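Local coordinates for protein FAD-binding oxidoreductase (Gulosibacter chungangensis, PDB 7PBG) that oxidises 4-alkylphenols with a covalently bound FAD, dehydrogenating 4-ethylphenol to 4-vinylphenol, at residues P239-N251 with Y342-L356. Residues are numbered along the deposited sequence; the frame is centred on the assembly and turned at random.
Sequences PPEMLSFAIYFEN and YLQIPGARFETNETL
Y248 and R349 sit side by side on two antiparallel strands, 241-249 and 349-352, at the margin of an eight-stranded antiparallel sheet. That sheet is consistent with the substrate (cap) domain of the vanillyl-alcohol oxidase/PCMH flavoprotein family. Strand 349-352 is one of its two outermost strands within the chain. Strand 318-326 pairs with the other edge of 241-249. Y248 and R349 form a hydrogen-bonded pair, with Y248 N to R349 O at 2.8 Å. Both side chains project from the same side of the sheet, where Y248 CD2 lies over one face of the R349 guanidinium, 3.3 Å from NH2 and offset toward its rim. The ring and guanidinium planes are 29° apart. R349 reaches there by a bend at chi3 (58°). Its NH1 also makes a salt bridge with E351 OE2, in the guanidinium plane, which helps to fix the rotation of the group. E351 CG meets the edge of the Y248 ring.

The other face carries F245, I247 and F350, with T352 opposite F245, and is largely apolar. The F245 and F350 rings lie roughly parallel but are displaced so far that they scarcely overlap, with centroids 5.5 Å from each other. I247 CG1 packs on F350 CD1, while I247 CD1 continues to Y342 CD2 at 3.4 Å. F249 CZ touches Y342 CD1, and F249 CE1 touches I345 CD1 and A348 CB. Helices 328-342 and 255-266 flank this face.

Beyond the strand pairing, N353 grips S244 twice: its backbone N donates to S244 O, and its OD1 accepts from S244 N at 2.8 Å. N353 ND2 donates to a water 3.0 Å away, and that water donates to M242 O.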
ATOM      1  N   PRO A 239      10.151  20.850   1.232  1.00 20.56           N
ATOM      2  CA  PRO A 239       9.304  21.913   1.766  1.00 22.17           C
ATOM      3  C   PRO A 239      10.115  23.185   1.954  1.00 20.58           C
ATOM      4  O   PRO A 239      11.316  23.185   1.845  1.00 21.68           O
ATOM      5  CB  PRO A 239       8.803  21.372   3.110  1.00 24.79           C
ATOM      6  CG  PRO A 239       9.904  20.424   3.544  1.00 22.80           C
ATOM      7  CD  PRO A 239      10.571  19.907   2.278  1.00 21.99           C
ATOM      8  N   PRO A 240       9.457  24.339   2.162  1.00 23.87           N
ATOM      9  CA  PRO A 240      10.198  25.587   2.313  1.00 24.83           C
ATOM     10  C   PRO A 240      11.236  25.593   3.455  1.00 22.66           C
ATOM     11  O   PRO A 240      12.358  26.117   3.313  1.00 22.22           O
ATOM     12  CB  PRO A 240       9.090  26.614   2.599  1.00 24.79           C
ATOM     13  CG  PRO A 240       7.822  26.004   2.087  1.00 25.41           C
ATOM     14  CD  PRO A 240       8.009  24.491   2.102  1.00 24.12           C
ATOM     15  N   GLU A 241      10.868  25.002   4.594  1.00 22.28           N
ATOM     16  CA  GLU A 241      11.714  24.945   5.801  1.00 22.32           C
ATOM     17  C   GLU A 241      11.480  23.644   6.539  1.00 19.51           C
ATOM     18  O   GLU A 241      10.410  23.054   6.347  1.00 19.12           O
ATOM     19  CB  GLU A 241      11.357  26.129   6.705  1.00 25.09           C
ATOM     20  CG  GLU A 241      12.439  26.522   7.639  1.00 31.22           C
ATOM     21  CD  GLU A 241      12.414  27.980   8.092  1.00 29.12           C
ATOM     22  OE1 GLU A 241      11.746  28.837   7.486  1.00 31.77           O
ATOM     23  OE2 GLU A 241      13.094  28.232   9.032  1.00 37.26           O
ATOM     24  N   MET A 242      12.442  23.254   7.367  1.00 19.05           N
ATOM     25  CA  MET A 242      12.323  22.094   8.256  1.00 19.55           C
ATOM     26  C   MET A 242      13.012  22.454   9.569  1.00 21.38           C
ATOM     27  O   MET A 242      14.089  23.095   9.541  1.00 21.30           O
ATOM     28  CB  MET A 242      12.967  20.871   7.617  1.00 20.58           C
ATOM     29  CG  MET A 242      12.304  20.502   6.352  1.00 21.47           C
ATOM     30  SD  MET A 242      12.916  19.019   5.530  1.00 21.85           S
ATOM     31  CE  MET A 242      14.268  19.751   4.615  1.00 19.61           C
ATOM     32  N   LEU A 243      12.415  22.078  10.674  1.00 18.92           N
ATOM     33  CA  LEU A 243      12.947  22.370  12.026  1.00 19.04           C
ATOM     34  C   LEU A 243      12.759  21.162  12.922  1.00 18.48           C
ATOM     35  O   LEU A 243      11.587  20.641  12.999  1.00 20.37           O
ATOM     36  CB  LEU A 243      12.236  23.596  12.578  1.00 20.30           C
ATOM     37  CG  LEU A 243      12.704  24.066  13.944  1.00 19.32           C
ATOM     38  CD1 LEU A 243      14.085  24.678  13.865  1.00 20.79           C
ATOM     39  CD2 LEU A 243      11.725  25.087  14.494  1.00 19.43           C
ATOM     40  N   SER A 244      13.852  20.697  13.489  1.00 18.00           N
ATOM     41  CA  SER A 244      13.871  19.494  14.342  1.00 20.24           C
ATOM     42  C   SER A 244      13.883  19.855  15.811  1.00 19.92           C
ATOM     43  O   SER A 244      14.237  20.981  16.213  1.00 20.78           O
ATOM     44  CB  SER A 244      15.015  18.594  14.026  1.00 19.31           C
ATOM     45  OG  SER A 244      14.921  18.115  12.730  1.00 19.22           O
ATOM     46  N   PHE A 245      13.488  18.893  16.625  1.00 18.86           N
ATOM     47  CA  PHE A 245      13.428  19.082  18.068  1.00 19.14           C
ATOM     48  C   PHE A 245      13.842  17.810  18.793  1.00 18.37           C
ATOM     49  O   PHE A 245      13.750  16.673  18.262  1.00 18.91           O
ATOM     50  CB  PHE A 245      12.039  19.535  18.452  1.00 18.69           C
ATOM     51  CG  PHE A 245      10.933  18.623  18.018  1.00 19.82           C
ATOM     52  CD1 PHE A 245      10.528  17.553  18.796  1.00 18.15           C
ATOM     53  CD2 PHE A 245      10.258  18.871  16.843  1.00 19.01           C
ATOM     54  CE1 PHE A 245       9.466  16.771  18.375  1.00 19.37           C
ATOM     55  CE2 PHE A 245       9.202  18.079  16.424  1.00 19.68           C
ATOM     56  CZ  PHE A 245       8.804  17.032  17.208  1.00 19.02           C
ATOM     57  N   ALA A 246      14.288  18.037  20.017  1.00 17.99           N
ATOM     58  CA  ALA A 246      14.627  16.987  20.991  1.00 19.18           C
ATOM     59  C   ALA A 246      13.831  17.309  22.236  1.00 19.34           C
ATOM     60  O   ALA A 246      13.760  18.508  22.637  1.00 20.21           O
ATOM     61  CB  ALA A 246      16.104  16.942  21.274  1.00 19.48           C
ATOM     62  N   ILE A 247      13.227  16.313  22.826  1.00 19.07           N
ATOM     63  CA  ILE A 247      12.465  16.486  24.088  1.00 18.79           C
ATOM     64  C   ILE A 247      13.007  15.488  25.094  1.00 16.72           C
ATOM     65  O   ILE A 247      13.000  14.303  24.791  1.00 17.71           O
ATOM     66  CB  ILE A 247      10.946  16.329  23.907  1.00 19.62           C
ATOM     67  CG1 ILE A 247      10.467  16.868  22.548  1.00 19.26           C
ATOM     68  CG2 ILE A 247      10.277  17.023  25.067  1.00 18.29           C
ATOM     69  CD1 ILE A 247       9.005  16.779  22.352  1.00 20.79           C
ATOM     70  N   TYR A 248      13.536  15.996  26.186  1.00 17.13           N
ATOM     71  CA  TYR A 248      14.229  15.160  27.189  1.00 16.76           C
ATOM     72  C   TYR A 248      13.311  14.941  28.379  1.00 18.35           C
ATOM     73  O   TYR A 248      12.794  15.920  28.951  1.00 18.79           O
ATOM     74  CB  TYR A 248      15.514  15.834  27.635  1.00 17.88           C
ATOM     75  CG  TYR A 248      16.373  16.246  26.472  1.00 18.08           C
ATOM     76  CD1 TYR A 248      17.046  15.308  25.716  1.00 17.94           C
ATOM     77  CD2 TYR A 248      16.527  17.572  26.151  1.00 20.09           C
ATOM     78  CE1 TYR A 248      17.853  15.674  24.656  1.00 18.41           C
ATOM     79  CE2 TYR A 248      17.336  17.964  25.101  1.00 20.58           C
ATOM     80  CZ  TYR A 248      18.011  17.009  24.364  1.00 20.25           C
ATOM     81  OH  TYR A 248      18.809  17.420  23.345  1.00 22.61           O
ATOM     82  N   PHE A 249      13.208  13.697  28.819  1.00 17.54           N
ATOM     83  CA  PHE A 249      12.359  13.349  29.981  1.00 18.31           C
ATOM     84  C   PHE A 249      13.278  12.782  31.056  1.00 19.55           C
ATOM     85  O   PHE A 249      14.150  11.935  30.762  1.00 18.38           O
ATOM     86  CB  PHE A 249      11.269  12.391  29.519  1.00 17.61           C
ATOM     87  CG  PHE A 249      10.394  13.012  28.467  1.00 17.66           C
ATOM     88  CD1 PHE A 249       9.330  13.804  28.822  1.00 19.36           C
ATOM     89  CD2 PHE A 249      10.733  12.912  27.121  1.00 18.58           C
ATOM     90  CE1 PHE A 249       8.567  14.425  27.862  1.00 18.12           C
ATOM     91  CE2 PHE A 249       9.941  13.495  26.147  1.00 17.64           C
ATOM     92  CZ  PHE A 249       8.870  14.269  26.516  1.00 19.33           C
ATOM     93  N   GLU A 250      13.081  13.253  32.284  1.00 19.71           N
ATOM     94  CA  GLU A 250      14.036  13.036  33.391  1.00 21.78           C
ATOM     95  C   GLU A 250      13.855  11.635  34.003  1.00 21.69           C
ATOM     96  O   GLU A 250      14.669  11.275  34.864  1.00 22.37           O
ATOM     97  CB  GLU A 250      13.870  14.176  34.405  1.00 23.85           C
ATOM     98  CG  GLU A 250      12.641  14.053  35.255  1.00 25.91           C
ATOM     99  CD  GLU A 250      12.527  15.089  36.368  1.00 27.15           C
ATOM    100  OE1 GLU A 250      13.340  16.005  36.383  1.00 25.38           O
ATOM    101  OE2 GLU A 250      11.572  14.983  37.159  1.00 32.42           O
ATOM    102  N   ASN A 251      12.726  10.961  33.754  1.00 19.68           N
ATOM    103  CA  ASN A 251      12.411   9.728  34.505  1.00 21.80           C
ATOM    104  C   ASN A 251      12.258   8.552  33.544  1.00 20.06           C
ATOM    105  O   ASN A 251      11.539   8.696  32.537  1.00 21.33           O
ATOM    106  CB  ASN A 251      11.155   9.948  35.353  1.00 24.70           C
ATOM    107  CG  ASN A 251      11.059   9.003  36.525  1.00 28.84           C
ATOM    108  OD1 ASN A 251      11.232   7.778  36.416  1.00 26.66           O
ATOM    109  ND2 ASN A 251      10.809   9.587  37.692  1.00 36.24           N
ATOM    110  N   TYR A 342       4.181  18.254  25.517  1.00 20.04           N
ATOM    111  CA  TYR A 342       5.183  17.401  26.159  1.00 19.35           C
ATOM    112  C   TYR A 342       5.712  18.072  27.432  1.00 16.77           C
ATOM    113  O   TYR A 342       6.133  17.368  28.352  1.00 19.00           O
ATOM    114  CB  TYR A 342       6.270  17.059  25.161  1.00 19.90           C
ATOM    115  CG  TYR A 342       5.897  16.034  24.123  1.00 18.69           C
ATOM    116  CD1 TYR A 342       5.837  14.698  24.473  1.00 18.87           C
ATOM    117  CD2 TYR A 342       5.654  16.400  22.812  1.00 17.58           C
ATOM    118  CE1 TYR A 342       5.548  13.723  23.527  1.00 18.31           C
ATOM    119  CE2 TYR A 342       5.388  15.447  21.840  1.00 18.57           C
ATOM    120  CZ  TYR A 342       5.368  14.112  22.202  1.00 18.88           C
ATOM    121  OH  TYR A 342       5.116  13.282  21.168  1.00 18.76           O
ATOM    122  N   LEU A 343       5.696  19.404  27.479  1.00 19.94           N
ATOM    123  CA  LEU A 343       6.278  20.124  28.635  1.00 20.18           C
ATOM    124  C   LEU A 343       5.320  20.058  29.820  1.00 23.29           C
ATOM    125  O   LEU A 343       5.786  20.418  30.909  1.00 24.47           O
ATOM    126  CB  LEU A 343       6.647  21.571  28.315  1.00 22.04           C
ATOM    127  CG  LEU A 343       7.885  21.817  27.448  1.00 25.36           C
ATOM    128  CD1 LEU A 343       8.166  23.297  27.417  1.00 25.96           C
ATOM    129  CD2 LEU A 343       9.106  21.077  27.905  1.00 26.99           C
ATOM    130  N   GLN A 344       4.105  19.536  29.646  1.00 20.56           N
ATOM    131  CA  GLN A 344       3.232  19.233  30.813  1.00 22.20           C
ATOM    132  C   GLN A 344       3.728  18.008  31.584  1.00 23.21           C
ATOM    133  O   GLN A 344       3.202  17.770  32.688  1.00 25.28           O
ATOM    134  CB  GLN A 344       1.786  19.045  30.409  1.00 20.89           C
ATOM    135  CG  GLN A 344       1.150  20.311  29.882  1.00 23.63           C
ATOM    136  CD  GLN A 344      -0.340  20.166  29.991  1.00 28.87           C
ATOM    137  OE1 GLN A 344      -0.883  19.232  29.426  1.00 28.97           O
ATOM    138  NE2 GLN A 344      -0.997  21.058  30.727  1.00 32.08           N
ATOM    139  N   ILE A 345       4.631  17.211  31.015  1.00 20.37           N
ATOM    140  CA  ILE A 345       5.288  16.113  31.767  1.00 21.20           C
ATOM    141  C   ILE A 345       6.331  16.735  32.670  1.00 23.42           C
ATOM    142  O   ILE A 345       7.273  17.348  32.180  1.00 20.93           O
ATOM    143  CB  ILE A 345       5.843  15.042  30.832  1.00 18.84           C
ATOM    144  CG1 ILE A 345       4.697  14.491  29.980  1.00 20.89           C
ATOM    145  CG2 ILE A 345       6.574  13.965  31.620  1.00 19.27           C
ATOM    146  CD1 ILE A 345       5.120  13.485  28.912  1.00 20.24           C
ATOM    147  N   PRO A 346       6.194  16.594  34.005  1.00 21.26           N
ATOM    148  CA  PRO A 346       7.121  17.260  34.912  1.00 20.85           C
ATOM    149  C   PRO A 346       8.578  16.947  34.576  1.00 19.15           C
ATOM    150  O   PRO A 346       8.945  15.803  34.321  1.00 22.75           O
ATOM    151  CB  PRO A 346       6.736  16.753  36.296  1.00 20.70           C
ATOM    152  CG  PRO A 346       5.256  16.371  36.148  1.00 21.14           C
ATOM    153  CD  PRO A 346       5.105  15.886  34.717  1.00 22.02           C
ATOM    154  N   GLY A 347       9.390  17.985  34.542  1.00 19.87           N
ATOM    155  CA  GLY A 347      10.831  17.826  34.295  1.00 22.77           C
ATOM    156  C   GLY A 347      11.223  17.797  32.824  1.00 21.27           C
ATOM    157  O   GLY A 347      12.442  17.847  32.565  1.00 21.19           O
ATOM    158  N   ALA A 348      10.276  17.721  31.892  1.00 20.92           N
ATOM    159  CA  ALA A 348      10.579  17.678  30.437  1.00 20.81           C
ATOM    160  C   ALA A 348      11.259  18.975  30.027  1.00 18.72           C
ATOM    161  O   ALA A 348      10.958  20.040  30.591  1.00 20.61           O
ATOM    162  CB  ALA A 348       9.350  17.467  29.599  1.00 21.83           C
ATOM    163  N   ARG A 349      12.163  18.868  29.074  1.00 18.79           N
ATOM    164  CA  ARG A 349      12.917  20.001  28.472  1.00 19.42           C
ATOM    165  C   ARG A 349      12.876  19.868  26.943  1.00 18.62           C
ATOM    166  O   ARG A 349      13.085  18.778  26.399  1.00 17.59           O
ATOM    167  CB  ARG A 349      14.357  20.067  28.965  1.00 20.10           C
ATOM    168  CG  ARG A 349      15.119  21.261  28.403  1.00 21.21           C
ATOM    169  CD  ARG A 349      16.416  21.495  29.143  1.00 21.09           C
ATOM    170  NE  ARG A 349      17.266  20.327  29.101  1.00 22.21           N
ATOM    171  CZ  ARG A 349      18.085  20.001  28.097  1.00 23.48           C
ATOM    172  NH1 ARG A 349      18.171  20.764  27.037  1.00 22.73           N
ATOM    173  NH2 ARG A 349      18.811  18.889  28.150  1.00 26.90           N
ATOM    174  N   PHE A 350      12.587  20.968  26.274  1.00 18.34           N
ATOM    175  CA  PHE A 350      12.389  21.008  24.815  1.00 18.64           C
ATOM    176  C   PHE A 350      13.522  21.830  24.187  1.00 20.00           C
ATOM    177  O   PHE A 350      13.800  22.939  24.663  1.00 21.04           O
ATOM    178  CB  PHE A 350      11.016  21.598  24.501  1.00 20.16           C
ATOM    179  CG  PHE A 350      10.626  21.572  23.059  1.00 20.23           C
ATOM    180  CD1 PHE A 350       9.979  20.462  22.521  1.00 20.34           C
ATOM    181  CD2 PHE A 350      10.934  22.632  22.220  1.00 21.48           C
ATOM    182  CE1 PHE A 350       9.629  20.434  21.185  1.00 19.85           C
ATOM    183  CE2 PHE A 350      10.514  22.635  20.898  1.00 22.05           C
ATOM    184  CZ  PHE A 350       9.870  21.539  20.382  1.00 20.71           C
ATOM    185  N   GLU A 351      14.059  21.353  23.085  1.00 19.53           N
ATOM    186  CA  GLU A 351      15.071  22.113  22.284  1.00 17.89           C
ATOM    187  C   GLU A 351      14.754  21.916  20.803  1.00 21.91           C
ATOM    188  O   GLU A 351      14.225  20.880  20.428  1.00 20.86           O
ATOM    189  CB  GLU A 351      16.491  21.647  22.571  1.00 18.31           C
ATOM    190  CG  GLU A 351      16.948  21.692  24.015  1.00 20.56           C
ATOM    191  CD  GLU A 351      17.005  23.077  24.649  1.00 21.94           C
ATOM    192  OE1 GLU A 351      17.017  24.100  23.899  1.00 23.72           O
ATOM    193  OE2 GLU A 351      17.114  23.127  25.884  1.00 24.96           O
ATOM    194  N   THR A 352      15.206  22.842  19.975  1.00 21.03           N
ATOM    195  CA  THR A 352      15.195  22.667  18.519  1.00 20.53           C
ATOM    196  C   THR A 352      16.639  22.732  18.061  1.00 19.56           C
ATOM    197  O   THR A 352      17.489  23.083  18.848  1.00 20.49           O
ATOM    198  CB  THR A 352      14.359  23.752  17.833  1.00 21.38           C
ATOM    199  OG1 THR A 352      15.104  24.962  17.899  1.00 20.99           O
ATOM    200  CG2 THR A 352      12.995  23.975  18.447  1.00 19.46           C
ATOM    201  N   ASN A 353      16.878  22.427  16.799  1.00 19.69           N
ATOM    202  CA  ASN A 353      18.245  22.501  16.235  1.00 18.15           C
ATOM    203  C   ASN A 353      18.670  23.947  16.148  1.00 19.21           C
ATOM    204  O   ASN A 353      19.890  24.170  15.883  1.00 21.12           O
ATOM    205  CB  ASN A 353      18.378  21.757  14.918  1.00 17.91           C
ATOM    206  CG  ASN A 353      17.445  22.251  13.850  1.00 20.19           C
ATOM    207  OD1 ASN A 353      16.238  22.065  13.968  1.00 21.06           O
ATOM    208  ND2 ASN A 353      18.001  22.887  12.823  1.00 19.78           N
ATOM    209  N   GLU A 354      17.753  24.912  16.309  1.00 21.31           N
ATOM    210  CA  GLU A 354      18.165  26.331  16.419  1.00 21.01           C
ATOM    211  C   GLU A 354      18.615  26.666  17.846  1.00 20.69           C
ATOM    212  O   GLU A 354      19.542  27.428  17.970  1.00 20.38           O
ATOM    213  CB  GLU A 354      17.075  27.296  15.958  1.00 20.93           C
ATOM    214  CG  GLU A 354      16.766  27.179  14.505  1.00 20.86           C
ATOM    215  CD  GLU A 354      15.547  27.959  14.024  1.00 23.93           C
ATOM    216  OE1 GLU A 354      14.661  28.266  14.827  1.00 23.83           O
ATOM    217  OE2 GLU A 354      15.441  28.139  12.828  1.00 25.49           O
ATOM    218  N   THR A 355      17.937  26.199  18.894  1.00 19.72           N
ATOM    219  CA  THR A 355      18.316  26.490  20.301  1.00 19.84           C
ATOM    220  C   THR A 355      19.460  25.581  20.764  1.00 22.63           C
ATOM    221  O   THR A 355      20.174  25.963  21.679  1.00 22.48           O
ATOM    222  CB  THR A 355      17.113  26.413  21.235  1.00 21.21           C
ATOM    223  OG1 THR A 355      16.733  25.036  21.367  1.00 21.18           O
ATOM    224  CG2 THR A 355      15.955  27.259  20.760  1.00 22.75           C
ATOM    225  N   LEU A 356      19.649  24.443  20.121  1.00 21.95           N
ATOM    226  CA  LEU A 356      20.735  23.507  20.433  1.00 20.20           C
ATOM    227  C   LEU A 356      21.414  23.201  19.107  1.00 22.10           C
ATOM    228  O   LEU A 356      21.354  22.081  18.588  1.00 21.32           O
ATOM    229  CB  LEU A 356      20.157  22.242  21.058  1.00 20.25           C
ATOM    230  CG  LEU A 356      21.198  21.248  21.545  1.00 21.72           C
ATOM    231  CD1 LEU A 356      21.859  21.752  22.815  1.00 23.98           C
ATOM    232  CD2 LEU A 356      20.547  19.906  21.764  1.00 22.01           C
TER
HETATM  233  O   HOH W   1      16.279  24.076  10.648  1.00 22.85           O
HETATM  234  O   HOH W   2      14.493  16.810  31.057  1.00 22.73           O
HETATM  235  O   HOH W   3      10.426  14.377  32.418  1.00 20.65           O